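Local coordinates for beta-1,4-mannanase (PDB 4OOU), which hydrolyses the beta-1,4-mannosidic linkages in the backbone of mannans, galactomannans and glucomannans, at residues K24-S28 with N29-G33; N297-Y301 with N302-K306. All blocks are in the same frame, centred on the assembly; numbering follows the deposited sequence.

Contact 1: residues K24-S28 with N29-G33; sequences KASGS and NFYYG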
loop_
_atom_site.group_PDB
_atom_site.type_symbol
_atom_site.label_atom_id
_atom_site.label_comp_id
_atom_site.label_asym_id
_atom_site.label_seq_id
_atom_site.Cartn_x
_atom_site.Cartn_y
_atom_site.Cartn_z
ATOM N N LYS A 24 -11.648 -9.722 -0.739
ATOM C CA LYS A 24 -12.392 -8.848 -1.666
ATOM C C LYS A 24 -12.588 -7.513 -0.966
ATOM O O LYS A 24 -12.302 -7.397 0.225
ATOM C CB LYS A 24 -13.757 -9.427 -2.047
ATOM C CG LYS A 24 -13.768 -10.948 -2.168
ATOM C CD LYS A 24 -15.128 -11.522 -2.572
ATOM C CE LYS A 24 -15.159 -11.958 -4.040
ATOM N NZ LYS A 24 -16.438 -12.636 -4.384
ATOM N N ALA A 25 -13.014 -6.516 -1.733
ATOM C CA ALA A 25 -13.435 -5.241 -1.223
ATOM C C ALA A 25 -14.794 -4.977 -1.813
ATOM O O ALA A 25 -14.934 -5.029 -3.016
ATOM C CB ALA A 25 -12.488 -4.136 -1.650
ATOM N N SER A 26 -15.765 -4.662 -0.957
ATOM C CA SER A 26 -17.152 -4.426 -1.362
ATOM C C SER A 26 -17.792 -3.396 -0.425
ATOM O O SER A 26 -17.729 -3.506 0.803
ATOM C CB SER A 26 -17.951 -5.766 -1.388
ATOM O OG SER A 26 -19.359 -5.583 -1.263
ATOM N N GLY A 27 -18.443 -2.413 -1.017
ATOM C CA GLY A 27 -18.818 -1.216 -0.284
ATOM C C GLY A 27 -17.678 -0.741 0.611
ATOM O O GLY A 27 -16.531 -0.624 0.189
ATOM N N SER A 28 -18.015 -0.527 1.870
ATOM C CA SER A 28 -17.076 -0.023 2.875
ATOM C C SER A 28 -16.062 -1.048 3.424
ATOM O O SER A 28 -15.159 -0.694 4.227
ATOM C CB SER A 28 -17.924 0.480 4.030
ATOM O OG SER A 28 -18.928 1.328 3.515
ATOM N N ASN A 29 -16.176 -2.305 3.015
ATOM C CA ASN A 29 -15.448 -3.348 3.742
ATOM C C ASN A 29 -14.584 -4.311 2.921
ATOM O O ASN A 29 -14.850 -4.622 1.764
ATOM C CB ASN A 29 -16.413 -4.203 4.585
ATOM C CG ASN A 29 -17.215 -3.406 5.596
ATOM O OD1 ASN A 29 -16.696 -2.612 6.388
ATOM N ND2 ASN A 29 -18.512 -3.662 5.598
ATOM N N PHE A 30 -13.558 -4.822 3.586
ATOM C CA PHE A 30 -12.886 -5.995 3.113
ATOM C C PHE A 30 -13.721 -7.198 3.498
ATOM O O PHE A 30 -14.332 -7.196 4.558
ATOM C CB PHE A 30 -11.521 -6.113 3.746
ATOM C CG PHE A 30 -10.588 -5.032 3.345
ATOM C CD1 PHE A 30 -10.235 -4.884 2.028
ATOM C CD2 PHE A 30 -10.050 -4.165 4.291
ATOM C CE1 PHE A 30 -9.341 -3.912 1.661
ATOM C CE2 PHE A 30 -9.178 -3.171 3.918
ATOM C CZ PHE A 30 -8.811 -3.053 2.608
ATOM N N TYR A 31 -13.769 -8.211 2.631
ATOM C CA TYR A 31 -14.381 -9.490 2.997
ATOM C C TYR A 31 -13.435 -10.626 2.691
ATOM O O TYR A 31 -12.733 -10.604 1.699
ATOM C CB TYR A 31 -15.694 -9.693 2.249
ATOM C CG TYR A 31 -16.759 -8.721 2.628
ATOM C CD1 TYR A 31 -17.631 -8.990 3.660
ATOM C CD2 TYR A 31 -16.884 -7.511 1.965
ATOM C CE1 TYR A 31 -18.606 -8.067 4.033
ATOM C CE2 TYR A 31 -17.868 -6.591 2.312
ATOM C CZ TYR A 31 -18.724 -6.872 3.350
ATOM O OH TYR A 31 -19.702 -5.966 3.684
ATOM N N TYR A 32 -13.386 -11.605 3.566
ATOM C CA TYR A 32 -12.764 -12.872 3.241
ATOM C C TYR A 32 -13.679 -14.020 3.643
ATOM O O TYR A 32 -13.994 -14.213 4.813
ATOM C CB TYR A 32 -11.405 -13.046 3.916
ATOM C CG TYR A 32 -10.714 -14.293 3.403
ATOM C CD1 TYR A 32 -9.971 -14.245 2.250
ATOM C CD2 TYR A 32 -10.862 -15.531 4.036
ATOM C CE1 TYR A 32 -9.362 -15.374 1.737
ATOM C CE2 TYR A 32 -10.255 -16.680 3.528
ATOM C CZ TYR A 32 -9.499 -16.595 2.367
ATOM O OH TYR A 32 -8.864 -17.707 1.794
ATOM N N GLY A 33 -14.077 -14.810 2.668
ATOM C CA GLY A 33 -14.828 -16.038 2.964
ATOM C C GLY A 33 -16.214 -15.736 3.480
ATOM O O GLY A 33 -16.763 -16.483 4.289
#
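A two-residue beta hairpin near the N terminus pairs strand 24-26 with strand 29-32, and Ser-26 to Asn-29 form its type II' turn. Gly-27 takes the first corner with a positive phi of 43°, a conformation that suits a residue without a side chain. Next to the turn Ser-26 and Asn-29 are a hydrogen-bonded pair: Ser-26 N gives a nearly straight bond to Asn-29 O at 2.9 Å, and Asn-29 N returns one to Ser-26 O at 3.0 Å, meeting that oxygen from above its carbonyl plane. Two residues back, Lys-24 N reaches Tyr-31 O at 2.8 Å, in the carbonyl plane, while Tyr-31 N bonds to Lys-24 O. Ala-25 and Phe-30 lie between these pairs as a non-hydrogen-bonded pair, where Phe-30 CA makes a CA-H...O contact with Lys-24 O at 3.3 Å.

The side chains divide over two faces. Tyr-31 shares one with Lys-24, Ser-26 and Asn-29. With its CG anti to the carbonyl carbon (chi1 -66°), its ring runs back toward the turn, so that CE2 lies 3.8 Å from Ser-26 CB and 3.4 Å from Ser-26 O, which sits at the ring edge near its plane. The aliphatic start of Lys-24 passes Tyr-31 O before the chain bends at chi3 and leads off. On the other face Ala-25 CB meets Phe-30 CD1 at 4.4 Å, a loose apolar contact.

That second face looks into the protein: Phe-30 is buried against Leu-23 and Leu-39 and meets Phe-276 edge-to-face, and Ala-25 rests on Pro-307. Strand 29-32 also pairs antiparallel with strand 35-43, whose other neighbours, strands 79-86 and 337-340, run parallel to it in the TIM barrel.

Contact 2: residues N297-Y301 with N302-K306; sequences NRWAY and NVNDK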
loop_
_atom_site.group_PDB
_atom_site.type_symbol
_atom_site.label_atom_id
_atom_site.label_comp_id
_atom_site.label_asym_id
_atom_site.label_seq_id
_atom_site.Cartn_x
_atom_site.Cartn_y
_atom_site.Cartn_z
ATOM N N ASN A 297 -13.418 10.099 12.497
ATOM C CA ASN A 297 -14.061 8.857 12.037
ATOM C C ASN A 297 -13.588 8.494 10.653
ATOM O O ASN A 297 -13.346 9.386 9.860
ATOM C CB ASN A 297 -15.548 9.137 11.797
ATOM C CG ASN A 297 -16.441 8.639 12.881
ATOM O OD1 ASN A 297 -16.005 8.044 13.865
ATOM N ND2 ASN A 297 -17.728 8.881 12.704
ATOM N N ARG A 298 -13.603 7.230 10.274
ATOM C CA ARG A 298 -13.497 6.933 8.835
ATOM C C ARG A 298 -14.673 7.528 8.056
ATOM O O ARG A 298 -14.573 7.843 6.873
ATOM C CB ARG A 298 -13.491 5.441 8.542
ATOM C CG ARG A 298 -14.893 4.940 8.269
ATOM C CD ARG A 298 -14.934 3.793 7.316
ATOM N NE ARG A 298 -14.942 4.227 5.956
ATOM C CZ ARG A 298 -15.094 3.360 4.972
ATOM N NH1 ARG A 298 -15.259 2.097 5.267
ATOM N NH2 ARG A 298 -15.071 3.741 3.701
ATOM N N TRP A 299 -15.813 7.620 8.712
ATOM C CA TRP A 299 -17.051 8.028 8.063
ATOM C C TRP A 299 -16.954 9.501 7.738
ATOM O O TRP A 299 -17.448 9.958 6.701
ATOM C CB TRP A 299 -18.217 7.754 8.995
ATOM C CG TRP A 299 -18.203 6.324 9.553
ATOM C CD1 TRP A 299 -17.960 5.947 10.840
ATOM C CD2 TRP A 299 -18.389 5.110 8.813
ATOM N NE1 TRP A 299 -18.005 4.592 10.955
ATOM C CE2 TRP A 299 -18.279 4.049 9.725
ATOM C CE3 TRP A 299 -18.654 4.824 7.473
ATOM C CZ2 TRP A 299 -18.409 2.717 9.343
ATOM C CZ3 TRP A 299 -18.802 3.484 7.090
ATOM C CH2 TRP A 299 -18.671 2.448 8.023
ATOM N N ALA A 300 -16.276 10.229 8.628
ATOM C CA ALA A 300 -15.970 11.633 8.416
ATOM C C ALA A 300 -15.342 11.852 7.050
ATOM O O ALA A 300 -15.550 12.894 6.440
ATOM C CB ALA A 300 -15.041 12.157 9.514
ATOM N N TYR A 301 -14.567 10.893 6.541
ATOM C CA TYR A 301 -13.902 11.146 5.268
ATOM C C TYR A 301 -14.877 10.995 4.080
ATOM O O TYR A 301 -14.516 11.267 2.945
ATOM C CB TYR A 301 -12.640 10.300 5.116
ATOM C CG TYR A 301 -11.556 10.671 6.097
ATOM C CD1 TYR A 301 -11.008 11.929 6.114
ATOM C CD2 TYR A 301 -11.093 9.763 7.017
ATOM C CE1 TYR A 301 -10.027 12.292 7.023
ATOM C CE2 TYR A 301 -10.103 10.109 7.925
ATOM C CZ TYR A 301 -9.576 11.392 7.928
ATOM O OH TYR A 301 -8.579 11.718 8.847
ATOM N N ASN A 302 -16.124 10.631 4.374
ATOM C CA ASN A 302 -17.181 10.474 3.364
ATOM C C ASN A 302 -16.625 9.724 2.165
ATOM O O ASN A 302 -16.525 10.255 1.068
ATOM C CB ASN A 302 -17.795 11.823 2.961
ATOM C CG ASN A 302 -19.052 11.669 2.074
ATOM O OD1 ASN A 302 -19.479 12.606 1.391
ATOM N ND2 ASN A 302 -19.636 10.486 2.073
ATOM N N VAL A 303 -16.208 8.492 2.405
ATOM C CA VAL A 303 -15.473 7.740 1.384
ATOM C C VAL A 303 -15.871 6.229 1.413
ATOM O O VAL A 303 -15.090 5.328 1.092
ATOM C CB VAL A 303 -13.987 8.043 1.598
ATOM C CG1 VAL A 303 -13.304 7.020 2.505
ATOM C CG2 VAL A 303 -13.296 8.216 0.287
ATOM N N ASN A 304 -17.149 6.015 1.713
ATOM C CA ASN A 304 -17.693 4.754 2.126
ATOM C C ASN A 304 -17.961 3.823 0.943
ATOM O O ASN A 304 -18.264 2.663 1.165
ATOM C CB ASN A 304 -18.988 4.969 2.934
ATOM C CG ASN A 304 -18.875 6.064 4.022
ATOM O OD1 ASN A 304 -17.789 6.584 4.382
ATOM N ND2 ASN A 304 -20.014 6.409 4.554
ATOM N N ASP A 305 -17.863 4.344 -0.292
ATOM C CA ASP A 305 -17.809 3.537 -1.538
ATOM C C ASP A 305 -16.694 2.452 -1.508
ATOM O O ASP A 305 -16.821 1.375 -2.142
ATOM C CB ASP A 305 -17.645 4.445 -2.812
ATOM C CG ASP A 305 -16.695 5.651 -2.585
ATOM O OD1 ASP A 305 -16.872 6.312 -1.542
ATOM O OD2 ASP A 305 -15.782 5.942 -3.415
ATOM N N LYS A 306 -15.596 2.752 -0.802
ATOM C CA LYS A 306 -14.427 1.845 -0.755
ATOM C C LYS A 306 -13.962 1.725 0.665
ATOM O O LYS A 306 -14.152 2.660 1.439
ATOM C CB LYS A 306 -13.257 2.382 -1.581
ATOM C CG LYS A 306 -13.545 2.621 -3.063
ATOM C CD LYS A 306 -12.300 3.156 -3.755
ATOM C CE LYS A 306 -12.593 3.710 -5.136
ATOM N NZ LYS A 306 -13.058 2.607 -6.044
HETATM O O HOH W 1 -20.113 8.913 6.108
#
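Arg-298 turns its guanidinium to the backbone of Lys-306, where NH2 donates to Lys-306 O at 2.7 Å; the bond is bent to 132° and the oxygen stands 25° out of the guanidinium plane. Val-303 O lies at the edge of the same group, 3.1 Å from NH2, while NE is buried with no partner in the model. An unusual chi1 of 93° sets Arg-298 CG over the centre of the Trp-299 indole, 3.5 Å above its plane, and bends at chi2 and chi3 then carry the guanidinium on toward Lys-306.

The indole in turn presents its edge to Asn-304: CE3 is 3.6 Å from Asn-304 ND2, and ring and amide planes are nearly perpendicular. The Asn-304 amide is held from both ends, OD1 accepting from Val-303 N and ND2 bonded to a water that donates to Trp-299 O. All this belongs to the loop joining strands 277-281 and 308-313 of the TIM barrel; here Asn-302 N bonds to Trp-299 O at 2.8 Å and closes a short turn.

Cutting Arg-298 back to an alanine is likely to leave Lys-306 O without this donor and one indole face without its aliphatic cover. Tyr-301 turns the other way, its OH bonded to Asn-291 O, while its CB packs 4.2 Å from Val-303 CG1.

From the N terminus the chain first makes the hairpin of contact 1, which closes on itself at its tight turn before strand 35-43 enters the barrel. Contact 2 comes some 260 residues later, folding the loop that runs into strand 308-313. The two are in series, neither nested nor crossed, yet their centres lie only about 15 Å apart. The hairpin turn meets the loop directly: Ser-28 OG is 2.8 Å from Asn-304 O and Ser-28 O is 3.0 Å from Arg-298 NH1, both probable hydrogen bonds. One serine thus ties the N-terminal hairpin to a loop between two late barrel strands.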